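PDB 3GZB: putative SnoaL-like polyketide cyclase from Shewanella putrefaciens, which is of unproven function but may act as a polyketide cyclase or related lyase of the SnoaL-like type. Local coordinates for residues 8-13 and 17-22; 28-33 and 80-85; 72-77 and 100-105; 107-112 and 116-121. One frame throughout, in Å; residues are numbered along the deposited sequence. Where two conformers were deposited one is given.

Overall arrangement
Following the chain from its N terminus, contact 1 closes a short loop just before helix 21-34 and brings residues 8-13 against residues 17-22. Contact 2 spans a longer stretch and packs helix 21-34 on strand 81-84. It touches contact 1 through Val10 and Ile84, and both use that helix. Contact 3 crosses contact 2 along the chain: residues 72-77 come before strand 81-84, and residues 100-105 run off the end of its sheet neighbour 93-103. Contact 4 closes another short loop, 107-112 on strand 115-129, next to strand 93-103. Contacts 3 and 4 touch, with centres about 7 Å apart. Contact 1 lies on the opposite side of the chain's centre from both.

Contact 1 of 4, residues 8-13 and 17-22; sequences IPVSAQ and GEMPQE
Met19 and Val10 meet with their side chains at about a right angle. Residue 19 is a selenomethionine, and its methyl CE does the touching. It reaches Val10 CG1 at 3.9 Å, one branch of the valine fork. Val10 holds this branch anti to its backbone N (chi1 -176°), while CG2 is placed beside the N. The Met19 chain runs extended through its first two torsions. It then bends at the selenium (chi3 -69°), and this last turn sets the direction of the methyl. The same CE lies 4.1 Å from the carbonyl oxygen Gln13 O and 4.3 Å from Gln13 CB. One methyl thus packs against both ends of the short turn 10-13. That turn is held by its own backbone, with Gln13 N bonded to Val10 O at 2.9 Å. No hydrogen bond joins the two segments; they meet by van der Waals contact. The contact lies at the surface, where the chain doubles back before helix 21-34. Pro20 is the N-cap residue of that helix. Val10 and Met19 both also pack on Val27 of helix 21-34 and on Met87 of strand 86-90, placing the contact between this helix and the sheet.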
loop_
_atom_site.group_PDB
_atom_site.type_symbol
_atom_site.label_atom_id
_atom_site.label_comp_id
_atom_site.label_asym_id
_atom_site.label_seq_id
_atom_site.Cartn_x
_atom_site.Cartn_y
_atom_site.Cartn_z
ATOM N N ILE A 8 -0.538 20.373 7.217
ATOM C CA ILE A 8 -0.222 21.108 5.979
ATOM C C ILE A 8 -0.989 20.410 4.823
ATOM O O ILE A 8 -0.841 19.206 4.677
ATOM C CB ILE A 8 1.323 20.936 5.730
ATOM C CG1 ILE A 8 2.130 21.646 6.828
ATOM C CG2 ILE A 8 1.779 21.419 4.358
ATOM C CD1 ILE A 8 1.706 23.020 7.000
ATOM N N PRO A 9 -1.748 21.134 3.985
ATOM C CA PRO A 9 -2.247 20.474 2.790
ATOM C C PRO A 9 -1.075 20.049 1.919
ATOM O O PRO A 9 -0.123 20.811 1.748
ATOM C CB PRO A 9 -3.071 21.562 2.085
ATOM C CG PRO A 9 -2.666 22.815 2.640
ATOM C CD PRO A 9 -1.996 22.582 3.955
ATOM N N VAL A 10 -1.106 18.853 1.356
ATOM C CA VAL A 10 -0.013 18.363 0.525
ATOM C C VAL A 10 0.139 19.273 -0.742
ATOM O O VAL A 10 1.251 19.432 -1.238
ATOM C CB VAL A 10 -0.148 16.891 0.192
ATOM C CG1 VAL A 10 1.049 16.366 -0.607
ATOM C CG2 VAL A 10 -0.230 16.064 1.494
ATOM N N SER A 11 -0.949 19.855 -1.208
ATOM C CA SER A 11 -0.873 20.816 -2.298
ATOM C C SER A 11 0.091 21.962 -1.982
ATOM O O SER A 11 0.705 22.498 -2.916
ATOM C CB SER A 11 -2.253 21.375 -2.592
ATOM O OG SER A 11 -2.802 22.068 -1.488
ATOM N N ALA A 12 0.221 22.340 -0.703
ATOM C CA ALA A 12 1.180 23.405 -0.343
ATOM C C ALA A 12 2.634 22.942 -0.338
ATOM O O ALA A 12 3.505 23.787 -0.292
ATOM C CB ALA A 12 0.844 24.045 1.056
ATOM N N GLN A 13 2.891 21.638 -0.317
ATOM C CA GLN A 13 4.213 21.022 -0.402
ATOM C C GLN A 13 4.618 20.661 -1.821
ATOM O O GLN A 13 5.785 20.409 -2.088
ATOM C CB GLN A 13 4.276 19.752 0.468
ATOM C CG GLN A 13 3.875 19.974 1.899
ATOM C CD GLN A 13 3.913 18.680 2.686
ATOM O OE1 GLN A 13 3.330 17.663 2.293
ATOM N NE2 GLN A 13 4.671 18.705 3.783
ATOM N N GLY A 17 9.885 22.083 -4.976
ATOM C CA GLY A 17 10.984 21.786 -5.850
ATOM C C GLY A 17 11.567 20.413 -5.648
ATOM O O GLY A 17 12.498 20.038 -6.358
ATOM N N GLU A 18 11.069 19.703 -4.649
ATOM C CA GLU A 18 11.540 18.368 -4.306
ATOM C C GLU A 18 10.538 17.237 -4.575
ATOM O O GLU A 18 10.888 16.065 -4.380
ATOM C CB GLU A 18 11.898 18.328 -2.828
ATOM C CG GLU A 18 13.066 19.258 -2.475
ATOM C CD GLU A 18 13.438 19.226 -0.991
ATOM O OE1 GLU A 18 12.748 18.549 -0.189
ATOM O OE2 GLU A 18 14.438 19.890 -0.629
HETATM N N MSE A 19 9.300 17.535 -4.950
HETATM C CA MSE A 19 8.316 16.477 -5.112
HETATM C C MSE A 19 8.265 16.018 -6.555
HETATM O O MSE A 19 8.072 16.826 -7.458
HETATM C CB MSE A 19 6.934 16.953 -4.712
HETATM C CG MSE A 19 5.950 15.803 -4.753
HETATM SE SE MSE A 19 4.133 16.265 -4.152
HETATM C CE MSE A 19 4.558 16.534 -2.315
ATOM N N PRO A 20 8.439 14.724 -6.817
ATOM C CA PRO A 20 8.400 14.243 -8.179
ATOM C C PRO A 20 7.081 14.609 -8.874
ATOM O O PRO A 20 6.025 14.678 -8.229
ATOM C CB PRO A 20 8.471 12.735 -7.978
ATOM C CG PRO A 20 9.283 12.570 -6.745
ATOM C CD PRO A 20 8.772 13.637 -5.868
ATOM N N GLN A 21 7.118 14.841 -10.169
ATOM C CA GLN A 21 5.906 15.207 -10.887
ATOM C C GLN A 21 4.769 14.163 -10.746
ATOM O O GLN A 21 3.595 14.504 -10.798
ATOM C CB GLN A 21 6.199 15.475 -12.348
ATOM C CG GLN A 21 7.107 16.698 -12.605
ATOM C CD GLN A 21 6.479 18.061 -12.253
ATOM O OE1 GLN A 21 5.213 18.240 -12.195
ATOM N NE2 GLN A 21 7.356 19.020 -12.059
ATOM N N GLU A 22 5.142 12.892 -10.660
ATOM C CA GLU A 22 4.141 11.827 -10.531
ATOM C C GLU A 22 3.371 11.972 -9.217
ATOM O O GLU A 22 2.164 11.878 -9.149
ATOM C CB GLU A 22 4.842 10.449 -10.602
ATOM C CG GLU A 22 5.575 10.235 -11.901
ATOM C CD GLU A 22 7.016 10.673 -11.939
ATOM O OE1 GLU A 22 7.498 11.511 -11.132
ATOM O OE2 GLU A 22 7.718 10.147 -12.852
#

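Contact 2 of 4, residues 28-33 and 80-85; sequences KYMDAL and YDFNIE
Met30 and Phe82 make the apolar part of this contact. Residue 30 is a selenomethionine on helix 21-34, and Phe82 comes from strand 81-84. The methyl Met30 CE lies 3.7 Å from Phe82 CD2 and 4.1 Å from Phe82 CE2, so it comes up obliquely to the CD2-CE2 bond. The Met30 chain folds at both chi2 (-60°) and chi3 (-57°), and these two bends carry its methyl toward the strand. Ile84 CG2, from two residues further along the same strand, lies over one face of the Phe82 ring, toward its rim. The ring also stacks with Tyr100 of strand 93-103.

Leu33 and Tyr80 make a van der Waals contact between a hydroxyl oxygen and an aliphatic side chain. The phenol oxygen approaches the branch point of the leucine, with Tyr80 OH 3.7 Å from Leu33 CG and 4.0 Å from Leu33 CD2. The two side chains cross at a slant.

The polar link goes through one water. It donates to Leu33 O at 2.7 Å and lies in the plane of the Tyr80 ring, 3.0 Å from Tyr80 OH. That hydroxyl also bonds a diol, probably from the crystallisation liquor. No direct hydrogen bond joins the segments.

Around Tyr80, its ring stacks with Phe102 and meets those of His74 and His36. Helix 21-34 lying against the curved mixed sheet fits the cone-like NTF2 fold, as expected of a SnoaL-like domain. In that fold the hollow between them commonly holds the ligand, and the diol beside Tyr80 is consistent with such a pocket.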
loop_
_atom_site.group_PDB
_atom_site.type_symbol
_atom_site.label_atom_id
_atom_site.label_comp_id
_atom_site.label_asym_id
_atom_site.label_seq_id
_atom_site.Cartn_x
_atom_site.Cartn_y
_atom_site.Cartn_z
ATOM N N LYS A 28 -3.240 16.211 -6.994
ATOM C CA LYS A 28 -4.389 16.815 -7.704
ATOM C C LYS A 28 -5.572 15.861 -7.775
ATOM O O LYS A 28 -6.722 16.240 -7.514
ATOM C CB LYS A 28 -3.980 17.233 -9.120
ATOM C CG LYS A 28 -2.860 18.292 -9.139
ATOM C CD LYS A 28 -2.778 18.953 -10.463
ATOM C CE LYS A 28 -1.961 20.225 -10.417
ATOM N NZ LYS A 28 -2.179 20.953 -11.681
ATOM N N TYR A 29 -5.277 14.630 -8.151
ATOM C CA TYR A 29 -6.333 13.591 -8.203
ATOM C C TYR A 29 -7.001 13.343 -6.859
ATOM O O TYR A 29 -8.229 13.333 -6.770
ATOM C CB TYR A 29 -5.769 12.336 -8.784
ATOM C CG TYR A 29 -6.679 11.125 -8.769
ATOM C CD1 TYR A 29 -7.574 10.893 -9.782
ATOM C CD2 TYR A 29 -6.647 10.212 -7.737
ATOM C CE1 TYR A 29 -8.342 9.729 -9.788
ATOM C CE2 TYR A 29 -7.413 9.078 -7.720
ATOM C CZ TYR A 29 -8.289 8.848 -8.735
ATOM O OH TYR A 29 -9.056 7.701 -8.792
HETATM N N MSE A 30 -6.179 13.159 -5.809
HETATM C CA MSE A 30 -6.731 12.875 -4.501
HETATM C C MSE A 30 -7.507 14.072 -3.934
HETATM O O MSE A 30 -8.475 13.872 -3.199
HETATM C CB MSE A 30 -5.644 12.436 -3.544
HETATM C CG MSE A 30 -4.985 11.152 -3.932
HETATM SE SE MSE A 30 -6.134 9.605 -4.052
HETATM C CE MSE A 30 -6.862 9.600 -2.260
ATOM N N ASP A 31 -7.044 15.289 -4.173
ATOM C CA ASP A 31 -7.812 16.461 -3.723
ATOM C C ASP A 31 -9.182 16.467 -4.429
ATOM O O ASP A 31 -10.213 16.667 -3.764
ATOM C CB ASP A 31 -7.043 17.776 -3.960
ATOM C CG ASP A 31 -6.059 18.074 -2.826
ATOM O OD1 ASP A 31 -6.272 17.515 -1.739
ATOM O OD2 ASP A 31 -5.093 18.858 -3.005
ATOM N N ALA A 32 -9.221 16.207 -5.724
ATOM C CA ALA A 32 -10.517 16.114 -6.441
ATOM C C ALA A 32 -11.420 15.030 -5.874
ATOM O O ALA A 32 -12.605 15.238 -5.623
ATOM C CB ALA A 32 -10.309 15.908 -7.964
ATOM N N LEU A 33 -10.849 13.856 -5.645
ATOM C CA LEU A 33 -11.632 12.735 -5.129
ATOM C C LEU A 33 -12.256 13.047 -3.771
ATOM O O LEU A 33 -13.454 12.847 -3.561
ATOM C CB LEU A 33 -10.717 11.497 -5.017
ATOM C CG LEU A 33 -11.334 10.221 -4.466
ATOM C CD1 LEU A 33 -12.336 9.606 -5.483
ATOM C CD2 LEU A 33 -10.230 9.213 -4.127
ATOM N N TYR A 80 -14.023 14.743 2.800
ATOM C CA TYR A 80 -13.237 13.933 3.710
ATOM C C TYR A 80 -11.758 14.166 3.444
ATOM O O TYR A 80 -11.402 14.801 2.470
ATOM C CB TYR A 80 -13.620 12.463 3.644
ATOM C CG TYR A 80 -13.424 11.762 2.325
ATOM C CD1 TYR A 80 -14.283 11.978 1.248
ATOM C CD2 TYR A 80 -12.417 10.816 2.184
ATOM C CE1 TYR A 80 -14.126 11.302 0.038
ATOM C CE2 TYR A 80 -12.256 10.116 0.979
ATOM C CZ TYR A 80 -13.150 10.346 -0.074
ATOM O OH TYR A 80 -13.045 9.658 -1.265
ATOM N N ASP A 81 -10.916 13.716 4.363
ATOM C CA ASP A 81 -9.477 13.962 4.236
ATOM C C ASP A 81 -8.707 12.678 4.115
ATOM O O ASP A 81 -9.106 11.648 4.689
ATOM C CB ASP A 81 -8.937 14.761 5.417
ATOM C CG ASP A 81 -9.537 16.148 5.514
ATOM O OD1 ASP A 81 -9.900 16.752 4.483
ATOM O OD2 ASP A 81 -9.644 16.628 6.663
ATOM N N PHE A 82 -7.623 12.721 3.359
ATOM C CA PHE A 82 -6.659 11.658 3.360
ATOM C C PHE A 82 -5.421 12.213 4.062
ATOM O O PHE A 82 -4.756 13.092 3.507
ATOM C CB PHE A 82 -6.355 11.165 1.956
ATOM C CG PHE A 82 -5.489 9.941 1.863
ATOM C CD1 PHE A 82 -5.511 8.913 2.783
ATOM C CD2 PHE A 82 -4.748 9.762 0.742
ATOM C CE1 PHE A 82 -4.780 7.781 2.605
ATOM C CE2 PHE A 82 -4.009 8.595 0.552
ATOM C CZ PHE A 82 -4.020 7.624 1.502
ATOM N N ASN A 83 -5.195 11.762 5.283
ATOM C CA ASN A 83 -4.099 12.247 6.115
ATOM C C ASN A 83 -2.980 11.267 5.930
ATOM O O ASN A 83 -2.992 10.144 6.466
ATOM C CB ASN A 83 -4.564 12.367 7.549
ATOM C CG ASN A 83 -5.611 13.429 7.728
ATOM O OD1 ASN A 83 -5.492 14.511 7.168
ATOM N ND2 ASN A 83 -6.659 13.139 8.490
ATOM N N ILE A 84 -1.994 11.682 5.156
ATOM C CA ILE A 84 -0.933 10.742 4.810
ATOM C C ILE A 84 0.224 10.714 5.779
ATOM O O ILE A 84 0.619 11.755 6.377
ATOM C CB ILE A 84 -0.407 10.912 3.435
ATOM C CG1 ILE A 84 0.187 12.256 3.214
ATOM C CG2 ILE A 84 -1.543 10.547 2.373
ATOM C CD1 ILE A 84 1.122 12.265 1.900
ATOM N N GLU A 85 0.683 9.511 6.045
ATOM C CA GLU A 85 1.897 9.282 6.811
ATOM C C GLU A 85 3.138 9.196 5.936
ATOM O O GLU A 85 4.253 9.617 6.347
ATOM C CB GLU A 85 1.754 8.004 7.633
ATOM C CG GLU A 85 0.646 8.120 8.675
ATOM C CD GLU A 85 0.881 9.198 9.727
ATOM O OE1 GLU A 85 2.064 9.468 10.066
ATOM O OE2 GLU A 85 -0.132 9.760 10.223
HETATM O O HOH W 1 -14.937 10.540 -3.371
#

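Contact 3 of 4, residues 72-77 and 100-105; sequences RAHQGV and YHFKGP. With EDO (1,2-ethanediol), chain M.
At one margin of the NTF2-like fold, the turn after helix 63-73 packs against the end of sheet strand 93-103. His74, Val77 and Phe102 carry most of the contact. Residues 74-77 form a type II beta turn, closed by Val77 N bonded to His74 O at 2.9 Å. Both side chains at the ends of this turn approach the edge of the Phe102 ring, near its plane. His74 CE1 is 3.9 Å from Phe102 CE2, and the two side chains cross at about a right angle. Val77 CG1 lies 3.8 Å from Phe102 CD2. This methyl is set anti to the valine N (chi1 -180°), which brings it to the phenylalanine. The ring of Phe102 also meets Phe109 edge-to-face.

The polar atoms of His74 are held elsewhere: ND1 bonds His36 NE2, and NE2 bonds a diol probably from the crystallisation liquor. This diol is consistent with a pocket beside the histidine.

Beside the strand backbone, C1 of an ethanediol lies over one face of the His101 ring, toward the rim. Its O1 accepts from Lys103 N at 3.0 Å, with a bent N-H...O angle of 137°.

Past the corner at Gly104, Pro105 CB faces Gly76 O at 4.2 Å. A water ties these two residues together, donating to Gly76 O at 3.2 Å and also reaching Pro105 O.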
loop_
_atom_site.group_PDB
_atom_site.type_symbol
_atom_site.label_atom_id
_atom_site.label_comp_id
_atom_site.label_asym_id
_atom_site.label_seq_id
_atom_site.Cartn_x
_atom_site.Cartn_y
_atom_site.Cartn_z
ATOM N N ARG A 72 -22.760 7.776 -6.233
ATOM C CA ARG A 72 -23.763 7.056 -5.430
ATOM C C ARG A 72 -23.255 6.702 -4.010
ATOM O O ARG A 72 -23.955 6.924 -3.018
ATOM C CB ARG A 72 -24.288 5.813 -6.124
ATOM C CG ARG A 72 -25.088 6.100 -7.358
ATOM C CD ARG A 72 -25.531 4.811 -8.042
ATOM N NE ARG A 72 -26.293 5.043 -9.244
ATOM C CZ ARG A 72 -27.602 5.279 -9.284
ATOM N NH1 ARG A 72 -28.317 5.357 -8.162
ATOM N NH2 ARG A 72 -28.229 5.447 -10.465
ATOM N N ALA A 73 -22.045 6.194 -3.917
ATOM C CA ALA A 73 -21.488 5.806 -2.632
ATOM C C ALA A 73 -21.396 7.003 -1.666
ATOM O O ALA A 73 -21.513 6.817 -0.450
ATOM C CB ALA A 73 -20.115 5.136 -2.844
ATOM N N HIS A 74 -21.174 8.198 -2.211
ATOM C CA HIS A 74 -20.955 9.390 -1.389
ATOM C C HIS A 74 -22.130 10.329 -1.238
ATOM O O HIS A 74 -21.950 11.462 -0.777
ATOM C CB HIS A 74 -19.700 10.100 -1.878
ATOM C CG HIS A 74 -18.456 9.396 -1.461
ATOM N ND1 HIS A 74 -17.531 9.939 -0.589
ATOM C CD2 HIS A 74 -17.977 8.172 -1.793
ATOM C CE1 HIS A 74 -16.563 9.072 -0.376
ATOM N NE2 HIS A 74 -16.793 7.992 -1.104
ATOM N N GLN A 75 -23.321 9.889 -1.628
ATOM C CA GLN A 75 -24.514 10.691 -1.380
ATOM C C GLN A 75 -24.553 11.114 0.061
ATOM O O GLN A 75 -24.553 10.265 0.947
ATOM C CB GLN A 75 -25.786 9.929 -1.768
ATOM C CG GLN A 75 -27.033 10.742 -1.446
ATOM C CD GLN A 75 -28.386 10.171 -1.786
ATOM O OE1 GLN A 75 -29.394 10.797 -1.418
ATOM N NE2 GLN A 75 -28.450 9.004 -2.395
ATOM N N GLY A 76 -24.562 12.423 0.261
ATOM C CA GLY A 76 -24.663 12.994 1.620
ATOM C C GLY A 76 -23.348 13.101 2.393
ATOM O O GLY A 76 -23.340 13.624 3.506
ATOM N N VAL A 77 -22.273 12.589 1.828
ATOM C CA VAL A 77 -20.982 12.592 2.503
ATOM C C VAL A 77 -20.332 13.942 2.277
ATOM O O VAL A 77 -20.214 14.416 1.142
ATOM C CB VAL A 77 -20.103 11.428 2.000
ATOM C CG1 VAL A 77 -18.720 11.430 2.728
ATOM C CG2 VAL A 77 -20.861 10.083 2.247
ATOM N N TYR A 100 -7.987 7.740 6.131
ATOM C CA TYR A 100 -9.066 8.524 5.616
ATOM C C TYR A 100 -9.982 8.952 6.761
ATOM O O TYR A 100 -10.507 8.097 7.498
ATOM C CB TYR A 100 -9.894 7.779 4.579
ATOM C CG TYR A 100 -9.212 7.539 3.239
ATOM C CD1 TYR A 100 -9.144 8.550 2.280
ATOM C CD2 TYR A 100 -8.592 6.347 2.945
ATOM C CE1 TYR A 100 -8.569 8.329 1.057
ATOM C CE2 TYR A 100 -7.954 6.149 1.695
ATOM C CZ TYR A 100 -7.970 7.146 0.763
ATOM O OH TYR A 100 -7.406 6.915 -0.480
ATOM N N HIS A 101 -10.132 10.249 6.925
ATOM C CA HIS A 101 -10.939 10.847 7.996
ATOM C C HIS A 101 -12.235 11.380 7.438
ATOM O O HIS A 101 -12.226 12.315 6.622
ATOM C CB HIS A 101 -10.119 11.968 8.669
ATOM C CG HIS A 101 -10.827 12.611 9.806
ATOM N ND1 HIS A 101 -10.524 13.884 10.230
ATOM C CD2 HIS A 101 -11.767 12.135 10.658
ATOM C CE1 HIS A 101 -11.278 14.185 11.281
ATOM N NE2 HIS A 101 -12.042 13.143 11.569
ATOM N N PHE A 102 -13.336 10.791 7.922
ATOM C CA PHE A 102 -14.681 11.205 7.584
ATOM C C PHE A 102 -15.362 11.757 8.846
ATOM O O PHE A 102 -15.362 11.109 9.906
ATOM C CB PHE A 102 -15.543 10.049 7.085
ATOM C CG PHE A 102 -15.130 9.468 5.761
ATOM C CD1 PHE A 102 -14.141 8.510 5.690
ATOM C CD2 PHE A 102 -15.797 9.833 4.598
ATOM C CE1 PHE A 102 -13.822 7.916 4.481
ATOM C CE2 PHE A 102 -15.442 9.254 3.370
ATOM C CZ PHE A 102 -14.479 8.302 3.331
ATOM N N LYS A 103 -15.969 12.923 8.705
ATOM C CA LYS A 103 -16.824 13.527 9.740
ATOM C C LYS A 103 -18.079 14.100 9.106
ATOM O O LYS A 103 -18.001 14.837 8.102
ATOM C CB LYS A 103 -16.085 14.578 10.523
ATOM C CG LYS A 103 -16.927 15.219 11.661
ATOM C CD LYS A 103 -16.016 16.041 12.567
ATOM C CE LYS A 103 -16.701 16.437 13.881
ATOM N NZ LYS A 103 -17.027 17.892 13.930
ATOM N N GLY A 104 -19.227 13.693 9.609
ATOM C CA GLY A 104 -20.496 14.211 9.088
ATOM C C GLY A 104 -21.641 13.267 9.239
ATOM O O GLY A 104 -21.568 12.309 9.991
ATOM N N PRO A 105 -22.741 13.532 8.525
ATOM C CA PRO A 105 -23.897 12.684 8.575
ATOM C C PRO A 105 -23.530 11.223 8.357
ATOM O O PRO A 105 -22.722 10.908 7.503
ATOM C CB PRO A 105 -24.751 13.206 7.402
ATOM C CG PRO A 105 -24.454 14.674 7.396
ATOM C CD PRO A 105 -22.973 14.735 7.691
HETATM C C1 EDO M . -13.157 15.334 7.656
HETATM O O1 EDO M . -14.431 14.971 7.052
HETATM C C2 EDO M . -12.980 16.828 7.671
HETATM O O2 EDO M . -13.911 17.201 8.701
HETATM O O HOH W 2 -21.591 12.460 5.927
#

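Contact 4 of 4, residues 107-112 and 116-121; sequences EQFGKP and IDVAIP
Ile116 meets Phe109 and Lys111 at the start of the second segment. Its CD1 methyl sits over one face of the Phe109 ring in a CH-pi contact. The methyl is 3.9 Å from the ring centroid and 17° off the ring normal. It is nearest Phe109 CD1, at 3.8 Å, so it lies slightly toward the rim. Ile116 CG1 stands between the backbone N and carbonyl carbon (chi1 64°), which turns this arm to the ring. The other branch, Ile116 CG2, packs 3.6 Å from Lys111 CB and 3.7 Å from Lys111 CG. Only the base of the lysine is used here. Its chain bends at chi2 and leads off to NZ, which bonds Leu151 O and the C-terminal Gln154 O.

Val118 follows, two residues on. Its CG2 methyl reaches Phe109 CE2 at 4.1 Å, approaching the ring obliquely. Replacing Phe109 by an alanine would probably open a gap beneath Ile116 CD1 and take from Val118 CG2 its contact with this ring.

No hydrogen bond crosses between the segments. Loop 107-112 packs back on strand 115-129, in the connection between the antiparallel neighbours 93-103 and 115-129 of the curved sheet. Val118 also packs on Phe102 of strand 93-103 and on Leu151 of helix 144-151, so the loop, both strands and the C-terminal helix come together here.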
loop_
_atom_site.group_PDB
_atom_site.type_symbol
_atom_site.label_atom_id
_atom_site.label_comp_id
_atom_site.label_asym_id
_atom_site.label_seq_id
_atom_site.Cartn_x
_atom_site.Cartn_y
_atom_site.Cartn_z
ATOM N N GLU A 107 -25.459 8.509 7.547
ATOM C CA GLU A 107 -26.302 7.613 6.746
ATOM C C GLU A 107 -25.525 6.540 5.991
ATOM O O GLU A 107 -25.912 5.355 6.019
ATOM C CB GLU A 107 -27.165 8.409 5.756
ATOM C CG GLU A 107 -28.452 8.925 6.370
ATOM C CD GLU A 107 -28.287 10.083 7.326
ATOM O OE1 GLU A 107 -27.212 10.726 7.319
ATOM O OE2 GLU A 107 -29.266 10.344 8.073
ATOM N N GLN A 108 -24.479 6.912 5.271
ATOM C CA GLN A 108 -23.697 5.949 4.465
ATOM C C GLN A 108 -22.896 4.974 5.310
ATOM O O GLN A 108 -22.363 3.979 4.801
ATOM C CB GLN A 108 -22.711 6.642 3.506
ATOM C CG GLN A 108 -23.337 7.448 2.413
ATOM C CD GLN A 108 -24.153 6.627 1.425
ATOM O OE1 GLN A 108 -24.010 5.410 1.319
ATOM N NE2 GLN A 108 -25.009 7.311 0.681
ATOM N N PHE A 109 -22.747 5.279 6.591
ATOM C CA PHE A 109 -21.984 4.457 7.521
ATOM C C PHE A 109 -22.900 3.615 8.428
ATOM O O PHE A 109 -22.434 3.117 9.457
ATOM C CB PHE A 109 -21.085 5.355 8.382
ATOM C CG PHE A 109 -20.021 6.062 7.610
ATOM C CD1 PHE A 109 -20.284 7.298 7.010
ATOM C CD2 PHE A 109 -18.786 5.484 7.451
ATOM C CE1 PHE A 109 -19.270 7.933 6.285
ATOM C CE2 PHE A 109 -17.797 6.118 6.719
ATOM C CZ PHE A 109 -18.065 7.345 6.169
ATOM N N GLY A 110 -24.175 3.478 8.076
ATOM C CA GLY A 110 -25.119 2.732 8.935
ATOM C C GLY A 110 -25.590 3.436 10.206
ATOM O O GLY A 110 -26.085 2.780 11.115
ATOM N N LYS A 111 -25.442 4.763 10.265
ATOM C CA LYS A 111 -25.765 5.572 11.437
ATOM C C LYS A 111 -26.682 6.732 11.043
ATOM O O LYS A 111 -26.332 7.895 11.176
ATOM C CB LYS A 111 -24.497 6.082 12.126
ATOM C CG LYS A 111 -23.556 4.975 12.587
ATOM C CD LYS A 111 -24.059 4.160 13.731
ATOM C CE LYS A 111 -23.051 3.057 14.036
ATOM N NZ LYS A 111 -23.323 2.346 15.308
ATOM N N PRO A 112 -27.873 6.406 10.522
ATOM C CA PRO A 112 -28.768 7.488 10.097
ATOM C C PRO A 112 -29.198 8.428 11.248
ATOM O O PRO A 112 -29.418 8.010 12.399
ATOM C CB PRO A 112 -29.978 6.736 9.524
ATOM C CG PRO A 112 -29.981 5.414 10.274
ATOM C CD PRO A 112 -28.495 5.079 10.348
ATOM N N ILE A 116 -21.121 11.114 12.529
ATOM C CA ILE A 116 -20.046 10.149 12.779
ATOM C C ILE A 116 -18.697 10.822 12.579
ATOM O O ILE A 116 -18.567 11.882 11.946
ATOM C CB ILE A 116 -20.184 8.812 11.946
ATOM C CG1 ILE A 116 -20.078 9.037 10.444
ATOM C CG2 ILE A 116 -21.462 8.072 12.395
ATOM C CD1 ILE A 116 -18.630 9.257 9.854
ATOM N N ASP A 117 -17.669 10.209 13.165
ATOM C CA ASP A 117 -16.285 10.666 13.003
ATOM C C ASP A 117 -15.413 9.418 13.039
ATOM O O ASP A 117 -15.304 8.751 14.087
ATOM C CB ASP A 117 -15.977 11.603 14.180
ATOM C CG ASP A 117 -14.718 12.450 13.998
ATOM O OD1 ASP A 117 -13.846 12.095 13.215
ATOM O OD2 ASP A 117 -14.587 13.478 14.741
ATOM N N VAL A 118 -14.822 9.054 11.907
ATOM C CA VAL A 118 -13.976 7.875 11.821
ATOM C C VAL A 118 -12.676 8.205 11.102
ATOM O O VAL A 118 -12.649 9.093 10.235
ATOM C CB VAL A 118 -14.668 6.690 11.058
ATOM C CG1 VAL A 118 -15.908 6.219 11.857
ATOM C CG2 VAL A 118 -15.112 7.038 9.613
ATOM N N ALA A 119 -11.622 7.459 11.465
ATOM C CA ALA A 119 -10.305 7.598 10.842
ATOM C C ALA A 119 -9.855 6.206 10.437
ATOM O O ALA A 119 -9.621 5.339 11.302
ATOM C CB ALA A 119 -9.306 8.246 11.863
ATOM N N ILE A 120 -9.802 5.963 9.136
ATOM C CA ILE A 120 -9.691 4.606 8.611
ATOM C C ILE A 120 -8.304 4.381 7.988
ATOM O O ILE A 120 -7.948 5.014 7.013
ATOM C CB ILE A 120 -10.752 4.351 7.526
ATOM C CG1 ILE A 120 -12.154 4.757 7.983
ATOM C CG2 ILE A 120 -10.683 2.873 7.073
ATOM C CD1 ILE A 120 -13.286 4.679 6.909
ATOM N N PRO A 121 -7.491 3.495 8.581
ATOM C CA PRO A 121 -6.169 3.213 7.944
ATOM C C PRO A 121 -6.335 2.679 6.522
ATOM O O PRO A 121 -7.285 1.934 6.249
ATOM C CB PRO A 121 -5.534 2.176 8.889
ATOM C CG PRO A 121 -6.277 2.364 10.201
ATOM C CD PRO A 121 -7.686 2.751 9.825
#